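Local coordinates for TRAP dicarboxylate ABC transporter, substrate-binding protein (PDB 4OVQ) that binds beta-D-glucuronate in the periplasm and probably delivers it to a TRAP-type membrane transporter as its solute-binding component, at residues P37-M42 against M61-T66; A50-G55 against L255-E260; F106-K109 against H113-R116. All blocks are in the same frame, centred on the assembly; numbering follows the deposited sequence.

Overall arrangement
From the N terminus, strand 25-29 leads into helix 37-52, and the chain returns along strand 58-62; interaction 1 closes this short loop by packing the start of the helix on the strand's end. The far end of the same helix belongs to interaction 2, which closes a loop of some 200 residues onto the long helix 248-282. Because their segments alternate, these two contacts cross, with centres about 17 Å apart. Interaction 3 follows interaction 1 in series and falls within the large loop of interaction 2. It is a local closure, fastening residues 106-109 to helix 111-118, on the opposite side of the chain's centre from interaction 1.

Interaction 1: residues P37-M42 against M61-T66; sequences PNTVAM and MFHGGT
Helix-on-strand packing through side chains joins the first turns of helix 37-52 to the end of strand 58-62, at one margin of a mixed sheet. Thr39 and His63 form one half of it and the selenomethionines Met42 and Met61 the other. The methyl CG2 of Thr39 sits over the centre of the imidazole of His63, 3.6 Å from the ring centroid and only 2° off the normal, a CH-pi contact of nearly ideal geometry. OG1 of Thr39 lies beside the backbone N (chi1 -59°), which puts CG2 anti to that N; the methyl takes the ring while OG1 turns to the carbonyl O of Val33 and to ND2 of Asn30. The carbonyl O of Thr39 lies 3.7 Å from CE1 of His63, and CB of Met42 approaches the ring at its edge. Strand 25-29, helix 37-52 and strand 58-62 make up a beta-alpha-beta unit, and the contact lies where the returning strand 58-62, the outermost in the sheet, runs into a type I' turn from His63 to Thr66. The imidazole is held at its nitrogens as well: NE2 is hydrogen-bonded to OD1 of Asp43, the residue following Met42, and ND1 to ND2 of Asn30. Hydrogen bonds at both nitrogens, with a methyl over one face, probably hold the imidazole in its rotation. In the other half, the two selenomethionine side chains cross at about a right angle, CE of Met42 lying 3.8 Å from SE of Met61. Both chains bend at chi2 and chi3, and the bends bring CE of Met42 beside both SE and CE of Met61. Met42 also rests on Tyr141 of strand 135-141 and Ile84 and Asn86 of strand 84-88, and its side chain is about 8 Å from that of Glu234, which binds beta-D-glucuronate.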
ATOM      1  N   PRO A  37       6.151   9.444  -6.754  1.00 13.28           N
ATOM      2  CA  PRO A  37       6.342  10.079  -5.447  1.00 13.51           C
ATOM      3  C   PRO A  37       7.236   9.243  -4.546  1.00 13.36           C
ATOM      4  O   PRO A  37       8.205   9.753  -3.976  1.00 10.33           O
ATOM      5  CB  PRO A  37       4.921  10.180  -4.897  1.00 17.36           C
ATOM      6  CG  PRO A  37       4.093  10.432  -6.165  1.00 18.93           C
ATOM      7  CD  PRO A  37       4.766   9.587  -7.231  1.00 13.98           C
ATOM      8  N   ASN A  38       6.940   7.950  -4.433  1.00 11.50           N
ATOM      9  CA  ASN A  38       7.744   7.085  -3.575  1.00  8.74           C
ATOM     10  C   ASN A  38       9.199   6.949  -4.005  1.00  9.43           C
ATOM     11  O   ASN A  38      10.125   6.769  -3.194  1.00 10.20           O
ATOM     12  CB  ASN A  38       7.151   5.672  -3.554  1.00  9.39           C
ATOM     13  CG  ASN A  38       5.751   5.624  -3.037  1.00  7.70           C
ATOM     14  OD1 ASN A  38       4.934   6.497  -3.299  1.00 10.83           O
ATOM     15  ND2 ASN A  38       5.436   4.556  -2.319  1.00  8.81           N
ATOM     16  N   THR A  39       9.410   6.959  -5.305  1.00 12.46           N
ATOM     17  CA  THR A  39      10.719   6.834  -5.841  1.00 11.62           C
ATOM     18  C   THR A  39      11.589   8.044  -5.474  1.00 10.44           C
ATOM     19  O   THR A  39      12.677   7.913  -4.927  1.00 11.77           O
ATOM     20  CB  THR A  39      10.602   6.688  -7.361  1.00 11.53           C
ATOM     21  OG1 THR A  39       9.805   5.512  -7.650  1.00 12.31           O
ATOM     22  CG2 THR A  39      11.923   6.542  -7.963  1.00 14.06           C
ATOM     23  N   VAL A  40      11.050   9.213  -5.766  1.00 12.98           N
ATOM     24  CA  VAL A  40      11.751  10.483  -5.512  1.00 11.03           C
ATOM     25  C   VAL A  40      11.977  10.602  -4.009  1.00 11.03           C
ATOM     26  O   VAL A  40      13.070  10.996  -3.537  1.00 11.30           O
ATOM     27  CB  VAL A  40      10.921  11.625  -6.031  1.00 12.30           C
ATOM     28  CG1 VAL A  40      11.545  12.965  -5.631  1.00 15.88           C
ATOM     29  CG2 VAL A  40      10.809  11.556  -7.557  1.00 14.26           C
ATOM     30  N   ALA A  41      10.984  10.201  -3.234  1.00 12.35           N
ATOM     31  CA  ALA A  41      11.094  10.306  -1.768  1.00 10.47           C
ATOM     32  C   ALA A  41      12.097   9.308  -1.164  1.00 10.13           C
ATOM     33  O   ALA A  41      12.759   9.632  -0.178  1.00  8.24           O
ATOM     34  CB  ALA A  41       9.718  10.159  -1.100  1.00 11.61           C
HETATM   35  N   MSE A  42      12.179   8.086  -1.695  1.00  9.26           N
HETATM   36  CA  MSE A  42      13.185   7.178  -1.204  1.00  8.06           C
HETATM   37  C   MSE A  42      14.599   7.633  -1.582  1.00  9.79           C
HETATM   38  O   MSE A  42      15.537   7.402  -0.829  1.00  8.72           O
HETATM   39  CB  MSE A  42      12.886   5.722  -1.682  1.00  8.14           C
HETATM   40  CG  MSE A  42      11.647   5.109  -1.032  1.00  7.66           C
HETATM   41 SE   MSE A  42      11.850   4.885   0.900  1.00 13.16          SE
HETATM   42  CE  MSE A  42      12.999   3.299   0.818  1.00  8.07           C
HETATM   43  N   MSE A  61      19.317   2.572  -3.616  1.00 13.65           N
HETATM   44  CA  MSE A  61      17.986   2.130  -4.017  1.00 10.65           C
HETATM   45  C   MSE A  61      17.980   1.338  -5.319  1.00 11.19           C
HETATM   46  O   MSE A  61      18.688   1.671  -6.268  1.00 14.95           O
HETATM   47  CB  MSE A  61      17.052   3.321  -4.184  1.00 13.12           C
HETATM   48  CG  MSE A  61      16.761   4.103  -2.885  1.00 12.36           C
HETATM   49 SE   MSE A  61      15.979   3.036  -1.456  1.00 17.08          SE
HETATM   50  CE  MSE A  61      14.518   2.254  -2.513  1.00 13.52           C
ATOM     51  N   PHE A  62      17.167   0.288  -5.324  1.00 11.64           N
ATOM     52  CA  PHE A  62      16.783  -0.410  -6.528  1.00 15.82           C
ATOM     53  C   PHE A  62      15.289  -0.196  -6.715  1.00 10.87           C
ATOM     54  O   PHE A  62      14.461  -0.862  -6.039  1.00 12.37           O
ATOM     55  CB  PHE A  62      17.138  -1.893  -6.381  1.00 19.53           C
ATOM     56  CG  PHE A  62      18.611  -2.134  -6.217  1.00 22.48           C
ATOM     57  CD1 PHE A  62      19.231  -1.903  -5.007  1.00 19.86           C
ATOM     58  CD2 PHE A  62      19.386  -2.569  -7.281  1.00 27.37           C
ATOM     59  CE1 PHE A  62      20.584  -2.098  -4.842  1.00 23.35           C
ATOM     60  CE2 PHE A  62      20.739  -2.767  -7.125  1.00 30.09           C
ATOM     61  CZ  PHE A  62      21.341  -2.529  -5.905  1.00 26.17           C
ATOM     62  N   HIS A  63      14.943   0.762  -7.561  1.00 15.90           N
ATOM     63  CA  HIS A  63      13.572   1.089  -7.897  1.00 10.78           C
ATOM     64  C   HIS A  63      13.026   0.113  -8.951  1.00 11.16           C
ATOM     65  O   HIS A  63      13.733  -0.774  -9.416  1.00 16.33           O
ATOM     66  CB  HIS A  63      13.498   2.510  -8.435  1.00 12.54           C
ATOM     67  CG  HIS A  63      14.035   3.537  -7.482  1.00 10.62           C
ATOM     68  ND1 HIS A  63      13.552   3.692  -6.202  1.00 10.81           N
ATOM     69  CD2 HIS A  63      14.989   4.481  -7.636  1.00 12.30           C
ATOM     70  CE1 HIS A  63      14.207   4.666  -5.594  1.00 13.55           C
ATOM     71  NE2 HIS A  63      15.073   5.173  -6.452  1.00 13.50           N
ATOM     72  N   GLY A  64      11.771   0.320  -9.341  1.00 15.20           N
ATOM     73  CA  GLY A  64      11.175  -0.488 -10.392  1.00 14.18           C
ATOM     74  C   GLY A  64      11.058  -1.965 -10.079  1.00 13.78           C
ATOM     75  O   GLY A  64      10.873  -2.752 -11.009  1.00 12.99           O
ATOM     76  N   GLY A  65      11.158  -2.384  -8.813  1.00 10.76           N
ATOM     77  CA  GLY A  65      10.953  -3.785  -8.484  1.00 11.76           C
ATOM     78  C   GLY A  65      11.990  -4.754  -9.037  1.00 11.83           C
ATOM     79  O   GLY A  65      11.773  -5.969  -9.066  1.00 15.42           O
ATOM     80  N   THR A  66      13.135  -4.216  -9.453  1.00 13.45           N
ATOM     81  CA  THR A  66      14.130  -5.042 -10.149  1.00 13.68           C
ATOM     82  C   THR A  66      14.741  -6.078  -9.194  1.00 15.62           C
ATOM     83  O   THR A  66      15.297  -7.087  -9.632  1.00 24.67           O
ATOM     84  CB  THR A  66      15.215  -4.176 -10.853  1.00 13.12           C
ATOM     85  OG1 THR A  66      16.002  -3.518  -9.867  1.00 22.88           O
ATOM     86  CG2 THR A  66      14.553  -3.118 -11.805  1.00 18.73           C
TER

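Interaction 2: residues A50-G55 against L255-E260; sequences AVKTGG and LEAAQE
The backbones of helix 37-52 and helix 248-282 approach each other here at Lys52 and Ala257, whose CA atoms are 7.3 Å apart. Past Lys52 the first helix stops: Thr53 leaves helical geometry, and Gly54, with positive phi, is the C-prime residue of a Schellman motif in which Gly55 N bonds to Ala50 O and Gly54 N to Val51 O. Lys52 carries the contact from this last turn. Its chain reaches out extended and bends only at the end (chi4 -64°), which swings NZ between two carboxylates, 2.7 Å from OE2 of Glu256 and 2.8 Å from OE1 of Glu260. Both bonds are salt bridges, joined at NZ into a network that bridges two successive turns of helix 248-282, so the end of helix 37-52 is tied to that long helix. The carboxylates are used differently: Glu256 offers the anti side of OE2, with NZ 19° out of its plane, whereas OE1 of Glu260 is met from above its plane. Beneath the charges the aliphatic part of Lys52 lies against Ala257, CD being 4.2 Å from its CB. Phe45 and Leu48 of helix 37-52 continue the packing on Ala257, and Leu48 also touches Glu260.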
ATOM      1  N   ALA A  50      22.644   9.879   4.265  1.00  9.78           N
ATOM      2  CA  ALA A  50      24.066  10.185   4.102  1.00 10.77           C
ATOM      3  C   ALA A  50      24.429  11.538   4.692  1.00 10.92           C
ATOM      4  O   ALA A  50      25.485  11.699   5.288  1.00 12.46           O
ATOM      5  CB  ALA A  50      24.467  10.094   2.633  1.00 11.47           C
ATOM      6  N   VAL A  51      23.558  12.533   4.531  1.00 10.07           N
ATOM      7  CA  VAL A  51      23.801  13.841   5.136  1.00 10.08           C
ATOM      8  C   VAL A  51      23.810  13.793   6.668  1.00 12.47           C
ATOM      9  O   VAL A  51      24.778  14.233   7.302  1.00 13.31           O
ATOM     10  CB  VAL A  51      22.776  14.892   4.634  1.00  9.78           C
ATOM     11  CG1 VAL A  51      22.886  16.200   5.458  1.00 13.60           C
ATOM     12  CG2 VAL A  51      22.992  15.137   3.121  1.00 11.33           C
ATOM     13  N   LYS A  52      22.785  13.200   7.255  1.00 11.96           N
ATOM     14  CA  LYS A  52      22.605  13.303   8.707  1.00 11.98           C
ATOM     15  C   LYS A  52      23.563  12.392   9.477  1.00 22.22           C
ATOM     16  O   LYS A  52      23.831  12.632  10.658  1.00 19.95           O
ATOM     17  CB  LYS A  52      21.161  13.011   9.104  1.00 14.34           C
ATOM     18  CG  LYS A  52      20.136  13.990   8.599  1.00 12.71           C
ATOM     19  CD  LYS A  52      18.748  13.589   9.037  1.00 11.60           C
ATOM     20  CE  LYS A  52      17.676  14.350   8.342  1.00 13.25           C
ATOM     21  NZ  LYS A  52      17.662  15.806   8.621  1.00 14.62           N
ATOM     22  N   THR A  53      24.081  11.368   8.803  1.00 14.26           N
ATOM     23  CA  THR A  53      25.075  10.473   9.416  1.00 14.60           C
ATOM     24  C   THR A  53      26.505  10.827   9.015  1.00 18.61           C
ATOM     25  O   THR A  53      27.441  10.052   9.244  1.00 21.07           O
ATOM     26  CB  THR A  53      24.811   8.982   9.084  1.00 13.62           C
ATOM     27  OG1 THR A  53      25.132   8.691   7.711  1.00 14.67           O
ATOM     28  CG2 THR A  53      23.376   8.577   9.407  1.00 19.95           C
ATOM     29  N   GLY A  54      26.699  11.991   8.403  1.00 17.39           N
ATOM     30  CA  GLY A  54      28.009  12.379   7.894  1.00 20.37           C
ATOM     31  C   GLY A  54      28.716  11.346   7.040  1.00 20.18           C
ATOM     32  O   GLY A  54      29.948  11.251   7.060  1.00 28.07           O
ATOM     33  N   GLY A  55      27.956  10.569   6.283  1.00 19.27           N
ATOM     34  CA  GLY A  55      28.531   9.597   5.373  1.00 20.00           C
ATOM     35  C   GLY A  55      28.785   8.227   5.986  1.00 14.03           C
ATOM     36  O   GLY A  55      29.177   7.302   5.297  1.00 19.95           O
ATOM     37  N   LEU A 255      15.808   7.943  11.783  1.00 11.80           N
ATOM     38  CA  LEU A 255      14.391   8.301  11.969  1.00  9.62           C
ATOM     39  C   LEU A 255      14.048   9.675  11.398  1.00  9.21           C
ATOM     40  O   LEU A 255      13.019   9.845  10.742  1.00 10.17           O
ATOM     41  CB  LEU A 255      14.029   8.258  13.463  1.00 13.63           C
ATOM     42  CG  LEU A 255      13.848   6.836  14.031  1.00 20.94           C
ATOM     43  CD1 LEU A 255      13.858   6.861  15.544  1.00 17.05           C
ATOM     44  CD2 LEU A 255      12.534   6.227  13.523  1.00 17.23           C
ATOM     45  N   GLU A 256      14.922  10.653  11.649  1.00 10.55           N
ATOM     46  CA  GLU A 256      14.731  12.008  11.141  1.00 11.81           C
ATOM     47  C   GLU A 256      14.759  12.014   9.585  1.00  9.37           C
ATOM     48  O   GLU A 256      13.904  12.601   8.911  1.00 10.71           O
ATOM     49  CB  GLU A 256      15.796  12.935  11.717  1.00 13.76           C
ATOM     50  CG  GLU A 256      15.597  14.365  11.381  1.00 13.89           C
ATOM     51  CD  GLU A 256      16.666  15.262  12.028  1.00 17.62           C
ATOM     52  OE1 GLU A 256      16.892  15.176  13.265  1.00 23.41           O
ATOM     53  OE2 GLU A 256      17.311  16.056  11.322  1.00 19.96           O
ATOM     54  N   ALA A 257      15.710  11.282   8.994  1.00  8.99           N
ATOM     55  CA  ALA A 257      15.752  11.157   7.543  1.00  9.70           C
ATOM     56  C   ALA A 257      14.460  10.561   7.015  1.00  8.43           C
ATOM     57  O   ALA A 257      13.905  11.032   6.056  1.00  8.45           O
ATOM     58  CB  ALA A 257      16.937  10.303   7.102  1.00 10.27           C
ATOM     59  N   ALA A 258      14.004   9.488   7.649  1.00  8.25           N
ATOM     60  CA  ALA A 258      12.787   8.817   7.229  1.00  8.94           C
ATOM     61  C   ALA A 258      11.579   9.702   7.362  1.00  8.42           C
ATOM     62  O   ALA A 258      10.766   9.800   6.466  1.00  8.36           O
ATOM     63  CB  ALA A 258      12.563   7.570   8.068  1.00  7.91           C
ATOM     64  N   GLN A 259      11.459  10.356   8.507  0.52  9.80           N
ATOM     65  CA  GLN A 259      10.321  11.238   8.735  0.52  9.99           C
ATOM     66  C   GLN A 259      10.265  12.404   7.729  0.52  9.66           C
ATOM     67  O   GLN A 259       9.209  12.736   7.213  0.52 11.27           O
ATOM     68  CB  GLN A 259      10.319  11.741  10.180  0.52 12.38           C
ATOM     69  CG  GLN A 259      10.056  10.652  11.220  0.52 17.38           C
ATOM     70  CD  GLN A 259      10.330  11.094  12.647  0.52 14.54           C
ATOM     71  OE1 GLN A 259      10.784  12.210  12.895  0.52 23.86           O
ATOM     72  NE2 GLN A 259      10.045  10.220  13.590  0.52 21.44           N
ATOM     73  N   GLU A 260      11.413  13.009   7.452  1.00 10.45           N
ATOM     74  CA  GLU A 260      11.492  14.109   6.516  1.00 11.75           C
ATOM     75  C   GLU A 260      11.225  13.644   5.068  1.00  9.49           C
ATOM     76  O   GLU A 260      10.535  14.312   4.306  1.00 11.90           O
ATOM     77  CB  GLU A 260      12.825  14.823   6.691  1.00 11.62           C
ATOM     78  CG  GLU A 260      12.891  15.563   8.023  1.00 13.38           C
ATOM     79  CD  GLU A 260      14.227  16.244   8.286  1.00 19.07           C
ATOM     80  OE1 GLU A 260      15.144  16.086   7.472  1.00 16.04           O
ATOM     81  OE2 GLU A 260      14.340  16.954   9.314  1.00 19.45           O
TER

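Interaction 3: residues F106-K109 against H113-R116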
ATOM      1  N   PHE A 106     -12.899  -0.506   3.691  1.00 20.00           N
ATOM      2  CA  PHE A 106     -13.763   0.517   4.271  1.00 21.17           C
ATOM      3  C   PHE A 106     -13.514   0.768   5.761  1.00 24.50           C
ATOM      4  O   PHE A 106     -14.449   1.142   6.489  1.00 28.22           O
ATOM      5  CB  PHE A 106     -15.237   0.159   4.014  1.00 25.63           C
ATOM      6  CG  PHE A 106     -15.589   0.029   2.547  1.00 25.45           C
ATOM      7  CD1 PHE A 106     -15.691   1.154   1.740  1.00 21.71           C
ATOM      8  CD2 PHE A 106     -15.821  -1.215   1.984  1.00 22.69           C
ATOM      9  CE1 PHE A 106     -16.007   1.038   0.398  1.00 23.46           C
ATOM     10  CE2 PHE A 106     -16.142  -1.340   0.651  1.00 21.50           C
ATOM     11  CZ  PHE A 106     -16.240  -0.207  -0.145  1.00 21.40           C
ATOM     12  N   ILE A 107     -12.277   0.592   6.230  1.00 25.94           N
ATOM     13  CA  ILE A 107     -11.981   0.838   7.646  1.00 22.35           C
ATOM     14  C   ILE A 107     -11.611   2.294   7.957  1.00 26.60           C
ATOM     15  O   ILE A 107     -11.840   2.779   9.071  1.00 29.32           O
ATOM     16  CB  ILE A 107     -10.917  -0.126   8.208  1.00 24.50           C
ATOM     17  CG1 ILE A 107     -10.960  -0.069   9.745  1.00 27.25           C
ATOM     18  CG2 ILE A 107      -9.536   0.206   7.677  1.00 23.43           C
ATOM     19  CD1 ILE A 107      -9.984  -0.984  10.414  1.00 27.13           C
ATOM     20  N   PHE A 108     -11.060   2.997   6.979  1.00 27.57           N
ATOM     21  CA  PHE A 108     -10.843   4.431   7.108  1.00 28.60           C
ATOM     22  C   PHE A 108     -11.891   5.162   6.273  1.00 26.37           C
ATOM     23  O   PHE A 108     -12.376   4.626   5.283  1.00 29.98           O
ATOM     24  CB  PHE A 108      -9.425   4.792   6.656  1.00 28.38           C
ATOM     25  CG  PHE A 108      -8.354   4.011   7.358  1.00 25.96           C
ATOM     26  CD1 PHE A 108      -8.149   4.160   8.724  1.00 24.45           C
ATOM     27  CD2 PHE A 108      -7.548   3.121   6.662  1.00 20.05           C
ATOM     28  CE1 PHE A 108      -7.161   3.439   9.381  1.00 25.27           C
ATOM     29  CE2 PHE A 108      -6.556   2.404   7.310  1.00 24.41           C
ATOM     30  CZ  PHE A 108      -6.362   2.565   8.673  1.00 23.59           C
ATOM     31  N   LYS A 109     -12.280   6.365   6.684  1.00 30.12           N
ATOM     32  CA  LYS A 109     -13.222   7.159   5.909  1.00 29.24           C
ATOM     33  C   LYS A 109     -12.518   7.891   4.778  1.00 29.84           C
ATOM     34  O   LYS A 109     -13.145   8.219   3.771  1.00 31.88           O
ATOM     35  CB  LYS A 109     -13.948   8.176   6.809  1.00 28.32           C
ATOM     36  CG  LYS A 109     -14.108   7.729   8.259  1.00 34.51           C
ATOM     37  CD  LYS A 109     -14.889   8.730   9.097  1.00 39.93           C
ATOM     38  CE  LYS A 109     -15.483   8.042  10.309  1.00 41.23           C
ATOM     39  NZ  LYS A 109     -15.622   8.967  11.472  1.00 42.66           N
ATOM     40  N   HIS A 113      -8.115  10.820   7.553  1.00 24.47           N
ATOM     41  CA  HIS A 113      -8.496   9.970   8.681  1.00 25.40           C
ATOM     42  C   HIS A 113      -7.426   8.914   9.005  1.00 34.84           C
ATOM     43  O   HIS A 113      -7.069   8.727  10.164  1.00 27.52           O
ATOM     44  CB  HIS A 113      -9.823   9.280   8.390  1.00 26.22           C
ATOM     45  CG  HIS A 113     -10.330   8.441   9.520  1.00 25.84           C
ATOM     46  ND1 HIS A 113     -10.786   7.154   9.349  1.00 32.65           N
ATOM     47  CD2 HIS A 113     -10.467   8.712  10.839  1.00 36.43           C
ATOM     48  CE1 HIS A 113     -11.167   6.660  10.512  1.00 38.25           C
ATOM     49  NE2 HIS A 113     -10.987   7.587  11.434  1.00 30.27           N
HETATM   50  N   MSE A 114      -6.920   8.224   7.982  1.00 32.68           N
HETATM   51  CA  MSE A 114      -5.882   7.208   8.180  1.00 25.76           C
HETATM   52  C   MSE A 114      -4.687   7.781   8.933  1.00 19.36           C
HETATM   53  O   MSE A 114      -4.163   7.155   9.858  1.00 25.73           O
HETATM   54  CB  MSE A 114      -5.427   6.645   6.819  1.00 22.36           C
HETATM   55  CG  MSE A 114      -4.119   5.757   6.815  1.00 16.59           C
HETATM   56 SE   MSE A 114      -3.683   5.357   4.952  1.00 24.76          SE
HETATM   57  CE  MSE A 114      -2.391   6.830   4.705  1.00 24.27           C
ATOM     58  N   PHE A 115      -4.226   8.945   8.510  1.00 23.61           N
ATOM     59  CA  PHE A 115      -3.022   9.499   9.089  1.00 26.74           C
ATOM     60  C   PHE A 115      -3.303   9.869  10.535  1.00 29.82           C
ATOM     61  O   PHE A 115      -2.460   9.650  11.395  1.00 31.32           O
ATOM     62  CB  PHE A 115      -2.503  10.675   8.268  1.00 25.53           C
ATOM     63  CG  PHE A 115      -1.633  10.266   7.099  1.00 18.25           C
ATOM     64  CD1 PHE A 115      -0.380   9.709   7.318  1.00 21.99           C
ATOM     65  CD2 PHE A 115      -2.056  10.454   5.801  1.00 23.53           C
ATOM     66  CE1 PHE A 115       0.433   9.342   6.262  1.00 25.57           C
ATOM     67  CE2 PHE A 115      -1.243  10.090   4.736  1.00 22.62           C
ATOM     68  CZ  PHE A 115       0.005   9.546   4.973  1.00 20.46           C
ATOM     69  N   ARG A 116      -4.505  10.380  10.802  1.00 28.09           N
ATOM     70  CA  ARG A 116      -4.904  10.678  12.180  1.00 27.35           C
ATOM     71  C   ARG A 116      -4.842   9.404  13.018  1.00 28.64           C
ATOM     72  O   ARG A 116      -4.309   9.392  14.116  1.00 31.95           O
ATOM     73  CB  ARG A 116      -6.291  11.332  12.240  1.00 31.61           C
ATOM     74  CG  ARG A 116      -6.277  12.793  11.786  1.00 32.82           C
ATOM     75  CD  ARG A 116      -7.512  13.576  12.225  1.00 30.83           C
ATOM     76  NE  ARG A 116      -8.741  13.017  11.670  1.00 28.72           N
ATOM     77  CZ  ARG A 116      -9.201  13.269  10.447  1.00 26.92           C
ATOM     78  NH1 ARG A 116      -8.539  14.072   9.621  1.00 29.81           N
ATOM     79  NH2 ARG A 116     -10.323  12.707  10.046  1.00 23.42           N
TER
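Phe108 packs on Met114 and Lys109 on His113 where a loop runs into helix 111-118, a local loop-to-helix contact that includes a Met-aromatic pair. The compact part surrounds the phenyl ring of Phe108. CB of Met114, a selenomethionine, makes a CH-pi contact over one face, 4.1 Å from the ring centroid and 13° off the normal, while CG2 of Ile107 covers the opposite face. SE of Met114 lies obliquely to the ring at 5.2 Å from its centroid. With CG anti to the backbone N (chi1 168°), the Met114 chain passes across the ring before its end leads away from the loop; the side chain also touches Ile231 and Pro233. Ile321 of helix 315-322 also packs on Phe108, and both Phe108 and Met114 are buried. Beside them, the imidazole of His113 is hydrogen-bonded at both nitrogens: the backbone N of Lys109 donates to ND1 over 3.2 Å at 166°, tilted from the ring plane, and NE2 is paired with the carbonyl O of Thr324 near the C terminus.

The exposed side belongs to Lys109 and Arg116. The extended Lys109 chain contributes mainly its first methylenes, and Arg116, which barely meets the loop, forms a salt bridge with the terminal carboxylate of Glu325. At the boundary between the two regions, CG of Lys109 makes a CH-pi contact over a face of the His113 ring, 3.5 Å from ND1.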